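F5/8 type C domain protein (Clostridium perfringens, PDB 7JRM) binds carbohydrate through its CBM51 module, as part of the mucin-targeting O-glycopeptidase ZmpB. Local coordinates at the calcium ion site. Numbering follows the deposited sequence.

The calcium ion site. Residues 132, 161-163, 182, 206-212, 214. With CA (calcium ion), chain B.
At least eight oxygen bonds grip the calcium ion, contributed by five residues and a water. Alternate residues of the 206-210 loop, Val206, Asp208 and Gly210, turn their carbonyls inward; Val206 O and Gly210 O each lie 2.4 Å from CA, and Asp208 O is somewhat longer. Gly210 reaches this position with a positive phi (63°). Ser163, at the start of strand 163-170, chelates with two groups, its carbonyl O and, more loosely, its hydroxyl OG, 2.9 Å from CA. With chi1 at 58°, that OG sits between the backbone N and the carbonyl carbon, which swings it back to the metal. Asp214 adds an unequal bidentate carboxylate, with OD2 at 2.5 Å and OD1 at 2.8 Å from CA.

A second shell fixes these ligands. Ser132 OG donates to the anti lone pair of Asp214 OD2, 2.8 Å away, while the backbone N of Ser163 reaches Asp214 OD1 from above the carboxylate plane, almost straight (176° at H). The carboxylate of Asp208 lies in this second shell: its OD2 accepts from Ser163 OG, and its outward OD1 offers the syn lone pair to Arg182 NH2 at 2.7 Å, edge-on in the guanidinium plane, forming a salt bridge. Arg182 thus probably helps place the serine hydroxyl through Asp208, and its charge may offset that of the aspartate. Water 1, 2.4 Å from CA, is held by the carbonyls Val161 O and Asn212 O.

By tying the 206-214 loop to the start of strand 163-170, with Ser132 joined through Asp214, the calcium probably has a structural role, stabilising the NPCBM-family (CBM51) carbohydrate-binding module.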
loop_
_atom_site.group_PDB
_atom_site.type_symbol
_atom_site.label_atom_id
_atom_site.label_comp_id
_atom_site.label_asym_id
_atom_site.label_seq_id
_atom_site.Cartn_x
_atom_site.Cartn_y
_atom_site.Cartn_z
ATOM N N SER A 132 9.832 11.479 46.647
ATOM C CA SER A 132 10.286 12.817 47.003
ATOM C C SER A 132 11.091 12.770 48.297
ATOM O O SER A 132 10.833 11.948 49.181
ATOM C CB SER A 132 9.092 13.761 47.155
ATOM O OG SER A 132 8.636 13.791 48.496
ATOM N N VAL A 161 -1.957 11.380 53.286
ATOM C CA VAL A 161 -1.169 12.609 53.238
ATOM C C VAL A 161 -0.254 12.702 52.023
ATOM O O VAL A 161 0.512 13.671 51.917
ATOM C CB VAL A 161 -0.318 12.758 54.515
ATOM C CG1 VAL A 161 -1.211 12.798 55.745
ATOM C CG2 VAL A 161 0.690 11.622 54.614
ATOM N N SER A 162 -0.305 11.739 51.106
ATOM C CA SER A 162 0.597 11.756 49.960
ATOM C C SER A 162 0.357 12.992 49.096
ATOM O O SER A 162 -0.785 13.312 48.754
ATOM C CB SER A 162 0.414 10.486 49.128
ATOM O OG SER A 162 1.018 9.372 49.763
ATOM N N SER A 163 1.445 13.685 48.750
ATOM C CA SER A 163 1.375 14.905 47.949
ATOM C C SER A 163 2.745 15.279 47.398
ATOM O O SER A 163 3.713 15.387 48.158
ATOM C CB SER A 163 0.816 16.063 48.780
ATOM O OG SER A 163 1.611 16.293 49.930
ATOM N N ARG A 182 -2.209 14.922 44.625
ATOM C CA ARG A 182 -2.556 14.139 45.797
ATOM C C ARG A 182 -2.966 12.729 45.373
ATOM O O ARG A 182 -2.847 12.350 44.204
ATOM C CB ARG A 182 -3.654 14.854 46.588
ATOM C CG ARG A 182 -3.434 16.356 46.686
ATOM C CD ARG A 182 -4.297 16.991 47.761
ATOM N NE ARG A 182 -3.797 18.309 48.142
ATOM C CZ ARG A 182 -2.881 18.520 49.082
ATOM N NH1 ARG A 182 -2.361 17.496 49.745
ATOM N NH2 ARG A 182 -2.484 19.754 49.360
ATOM N N VAL A 206 8.277 17.944 47.462
ATOM C CA VAL A 206 7.573 17.334 48.586
ATOM C C VAL A 206 6.187 17.917 48.845
ATOM O O VAL A 206 5.399 17.296 49.571
ATOM C CB VAL A 206 8.417 17.441 49.868
ATOM C CG1 VAL A 206 9.758 16.748 49.677
ATOM C CG2 VAL A 206 8.617 18.900 50.251
ATOM N N ALA A 207 5.870 19.084 48.281
ATOM C CA ALA A 207 4.579 19.763 48.491
ATOM C C ALA A 207 4.379 19.928 49.998
ATOM O O ALA A 207 5.288 20.425 50.679
ATOM C CB ALA A 207 3.479 19.006 47.759
ATOM N N ASP A 208 3.239 19.532 50.557
ATOM C CA ASP A 208 2.996 19.644 51.988
ATOM C C ASP A 208 3.264 18.312 52.684
ATOM O O ASP A 208 3.490 17.280 52.048
ATOM C CB ASP A 208 1.563 20.119 52.264
ATOM C CG ASP A 208 0.512 19.300 51.527
ATOM O OD1 ASP A 208 -0.534 19.875 51.160
ATOM O OD2 ASP A 208 0.717 18.085 51.321
ATOM N N ASN A 209 3.239 18.356 54.020
ATOM C CA ASN A 209 3.419 17.177 54.870
ATOM C C ASN A 209 4.777 16.514 54.659
ATOM O O ASN A 209 4.934 15.314 54.898
ATOM C CB ASN A 209 2.294 16.157 54.659
ATOM C CG ASN A 209 1.037 16.508 55.425
ATOM O OD1 ASN A 209 0.011 16.846 54.835
ATOM N ND2 ASN A 209 1.108 16.427 56.749
ATOM N N GLY A 210 5.769 17.287 54.224
ATOM C CA GLY A 210 7.069 16.709 53.960
ATOM C C GLY A 210 7.002 15.686 52.841
ATOM O O GLY A 210 6.195 15.786 51.910
ATOM N N ASN A 211 7.861 14.673 52.939
ATOM C CA ASN A 211 7.928 13.608 51.947
ATOM C C ASN A 211 7.172 12.357 52.381
ATOM O O ASN A 211 7.386 11.284 51.807
ATOM C CB ASN A 211 9.387 13.266 51.637
ATOM C CG ASN A 211 10.104 12.624 52.812
ATOM O OD1 ASN A 211 9.624 12.653 53.945
ATOM N ND2 ASN A 211 11.262 12.034 52.542
ATOM N N ASN A 212 6.292 12.473 53.373
ATOM C CA ASN A 212 5.637 11.302 53.944
ATOM C C ASN A 212 4.768 10.601 52.909
ATOM O O ASN A 212 3.824 11.193 52.374
ATOM C CB ASN A 212 4.800 11.710 55.155
ATOM C CG ASN A 212 4.506 10.544 56.077
ATOM O OD1 ASN A 212 5.266 9.577 56.131
ATOM N ND2 ASN A 212 3.396 10.624 56.802
ATOM N N ASP A 214 5.336 9.792 49.896
ATOM C CA ASP A 214 5.378 10.468 48.600
ATOM C C ASP A 214 5.931 9.535 47.519
ATOM O O ASP A 214 6.989 9.761 46.934
ATOM C CB ASP A 214 6.202 11.745 48.702
ATOM C CG ASP A 214 5.404 12.913 49.248
ATOM O OD1 ASP A 214 4.199 12.736 49.530
ATOM O OD2 ASP A 214 5.982 14.011 49.387
HETATM CA CA CA B . 4.283 15.422 50.460
HETATM O O HOH W 1 3.411 13.963 52.168
#